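PDB 1VPB: putative modulator of DNA gyrase from Bacteroides thetaiotaomicron, which probably acts as a metallopeptidase, as a member of the peptidase U62 (PmbA/TldD) family. Local coordinates for residues A[275-279]-A[382-387]. Sequence-based numbering, arbitrary orientation. Where two conformers were deposited one is given.
Sequences KNSFL and NNSSTG
Phe278 lays one face of its ring against the backbone of Gly387, whose CA sits 3.7 Å from the ring centroid and 21° off the normal, a CH-pi contact offset toward the rim. The positive phi of Gly387 favours glycine, and a CB would run into CD2 of Phe278. The CB of Phe278 points toward 382-387, and chi1 at 62° brings the ring over Gly387; there the amide of Asn382 stands nearly upright to it, the planes 80° apart, with ND2 3.8 Å from CE1 of Phe278. Ser384 O lies near the ring plane, at the edge, and accepts a weak hydrogen bond from Phe278 N. The turn linking strands 380-382 and 388-399 of the C-terminal domain is braced by Asn383, whose amide oxygen OD1 can accept from Ser385 N (an Asx turn), Thr386 N (an Asx motif) and, on an in-plane lone pair, Ser385 OG. Asn276, whose backbone N closes the Schellman motif ending helix 269-273, offers an amide oxygen to a hydroxyl: in one of two conformers, Ser384 OG donates to OD1 of Asn276 (2.7 Å) from above the carbonyl plane. An alanine in place of Asn276 would probably leave that conformer's hydroxyl without this acceptor and Ser385 CB without the OD1 packed against it. Ser277 points away, its OG accepting from Leu279 N in an ST turn and bonding to Ala266 O, while Met263, Leu416 and Ile417 add apolar neighbours to Phe278.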
ATOM      1  N   LYS A 275       8.022  19.551 -14.974  1.00 41.44           N
ATOM      2  CA  LYS A 275       8.312  20.811 -14.303  1.00 46.21           C
ATOM      3  C   LYS A 275       7.845  20.815 -12.848  1.00 45.96           C
ATOM      4  O   LYS A 275       7.279  21.793 -12.321  1.00 48.73           O
ATOM      5  CB  LYS A 275       7.809  22.003 -15.134  1.00 48.82           C
ATOM      6  CG  LYS A 275       8.757  22.204 -16.311  1.00 54.37           C
ATOM      7  CD  LYS A 275       8.222  23.008 -17.470  1.00 67.52           C
ATOM      8  CE  LYS A 275       9.355  23.187 -18.494  1.00 69.62           C
ATOM      9  NZ  LYS A 275       8.857  23.683 -19.812  1.00 83.01           N
ATOM     10  N   ASN A 276       8.123  19.691 -12.198  1.00 41.61           N
ATOM     11  CA  ASN A 276       7.862  19.459 -10.785  1.00 43.48           C
ATOM     12  C   ASN A 276       9.134  18.965 -10.053  1.00 38.77           C
ATOM     13  O   ASN A 276       9.117  17.928  -9.375  1.00 39.82           O
ATOM     14  CB  ASN A 276       6.769  18.407 -10.635  1.00 45.24           C
ATOM     15  CG  ASN A 276       6.133  18.418  -9.239  1.00 53.36           C
ATOM     16  OD1 ASN A 276       6.167  19.417  -8.549  1.00 58.46           O
ATOM     17  ND2 ASN A 276       5.596  17.281  -8.818  1.00 66.33           N
ATOM     18  N   SER A 277      10.180  19.761 -10.170  1.00 39.56           N
ATOM     19  CA  SER A 277      11.452  19.441  -9.546  1.00 39.24           C
ATOM     20  C   SER A 277      12.171  20.679  -9.177  1.00 35.75           C
ATOM     21  O   SER A 277      12.458  21.538 -10.017  1.00 37.34           O
ATOM     22  CB  SER A 277      12.328  18.589 -10.463  1.00 38.97           C
ATOM     23  OG  SER A 277      13.667  18.594  -9.946  1.00 37.92           O
ATOM     24  N   PHE A 278      12.489  20.807  -7.897  1.00 34.78           N
ATOM     25  CA  PHE A 278      13.244  21.977  -7.437  1.00 34.59           C
ATOM     26  C   PHE A 278      14.718  21.963  -7.854  1.00 36.49           C
ATOM     27  O   PHE A 278      15.465  22.920  -7.563  1.00 36.09           O
ATOM     28  CB  PHE A 278      13.129  22.133  -5.919  1.00 37.50           C
ATOM     29  CG  PHE A 278      13.694  20.978  -5.105  1.00 35.80           C
ATOM     30  CD1 PHE A 278      12.898  19.897  -4.751  1.00 34.99           C
ATOM     31  CD2 PHE A 278      15.029  20.994  -4.638  1.00 37.89           C
ATOM     32  CE1 PHE A 278      13.394  18.829  -3.974  1.00 38.51           C
ATOM     33  CE2 PHE A 278      15.532  19.897  -3.890  1.00 35.23           C
ATOM     34  CZ  PHE A 278      14.724  18.848  -3.550  1.00 38.45           C
ATOM     35  N   LEU A 279      15.141  20.856  -8.475  1.00 35.29           N
ATOM     36  CA  LEU A 279      16.468  20.770  -9.065  1.00 34.42           C
ATOM     37  C   LEU A 279      16.506  20.974 -10.586  1.00 36.85           C
ATOM     38  O   LEU A 279      17.544  20.860 -11.206  1.00 35.98           O
ATOM     39  CB  LEU A 279      17.113  19.434  -8.682  1.00 32.81           C
ATOM     40  CG  LEU A 279      17.329  19.323  -7.152  1.00 33.43           C
ATOM     41  CD1 LEU A 279      18.082  18.028  -6.860  1.00 37.84           C
ATOM     42  CD2 LEU A 279      18.094  20.474  -6.646  1.00 39.10           C
ATOM     43  N   ASN A 382       7.891  17.411   1.777  1.00 42.66           N
ATOM     44  CA  ASN A 382       8.549  18.473   1.032  1.00 40.86           C
ATOM     45  C   ASN A 382       7.714  18.818  -0.185  1.00 40.69           C
ATOM     46  O   ASN A 382       7.043  17.965  -0.745  1.00 39.02           O
ATOM     47  CB  ASN A 382       9.984  18.118   0.611  1.00 40.52           C
ATOM     48  CG  ASN A 382      10.065  17.269  -0.659  1.00 46.35           C
ATOM     49  OD1 ASN A 382       9.716  15.994  -0.506  1.00 39.53           O
ATOM     50  ND2 ASN A 382      10.502  17.739  -1.769  1.00 43.60           N
ATOM     51  N   ASN A 383       7.776  20.079  -0.571  1.00 41.72           N
ATOM     52  CA  ASN A 383       7.244  20.524  -1.828  1.00 41.07           C
ATOM     53  C   ASN A 383       8.206  20.085  -2.926  1.00 41.56           C
ATOM     54  O   ASN A 383       9.395  20.466  -2.908  1.00 39.69           O
ATOM     55  CB  ASN A 383       7.120  22.034  -1.791  1.00 41.15           C
ATOM     56  CG  ASN A 383       6.456  22.598  -3.023  1.00 45.15           C
ATOM     57  OD1 ASN A 383       6.889  22.332  -4.152  1.00 43.25           O
ATOM     58  ND2 ASN A 383       5.413  23.425  -2.814  1.00 41.21           N
ATOM     59  N   SER A 384       7.695  19.309  -3.878  0.50 40.04           N
ATOM     60  CA  SER A 384       8.501  18.732  -4.941  0.50 40.76           C
ATOM     61  C   SER A 384       9.048  19.753  -5.932  0.50 40.52           C
ATOM     62  O   SER A 384      10.091  19.501  -6.533  0.50 38.87           O
ATOM     63  CB  SER A 384       7.672  17.700  -5.716  0.50 41.75           C
ATOM     64  OG  SER A 384       6.456  18.293  -6.116  0.50 44.04           O
ATOM     65  N   SER A 385       8.356  20.885  -6.112  1.00 39.66           N
ATOM     66  CA  SER A 385       8.812  21.937  -7.039  1.00 40.60           C
ATOM     67  C   SER A 385       9.676  23.018  -6.409  1.00 38.67           C
ATOM     68  O   SER A 385      10.496  23.634  -7.105  1.00 38.56           O
ATOM     69  CB  SER A 385       7.641  22.553  -7.819  1.00 45.15           C
ATOM     70  OG  SER A 385       6.741  23.191  -6.947  1.00 50.38           O
ATOM     71  N   THR A 386       9.510  23.283  -5.116  1.00 39.73           N
ATOM     72  CA  THR A 386      10.293  24.329  -4.434  1.00 39.55           C
ATOM     73  C   THR A 386      11.423  23.802  -3.519  1.00 37.47           C
ATOM     74  O   THR A 386      12.401  24.518  -3.271  1.00 36.12           O
ATOM     75  CB  THR A 386       9.390  25.233  -3.568  1.00 39.64           C
ATOM     76  OG1 THR A 386       8.866  24.522  -2.439  1.00 34.62           O
ATOM     77  CG2 THR A 386       8.149  25.666  -4.308  1.00 40.50           C
ATOM     78  N   GLY A 387      11.236  22.606  -2.989  1.00 35.29           N
ATOM     79  CA  GLY A 387      12.151  22.015  -2.010  1.00 36.46           C
ATOM     80  C   GLY A 387      11.944  22.437  -0.566  1.00 35.90           C
ATOM     81  O   GLY A 387      12.691  22.010   0.301  1.00 36.47           O
TER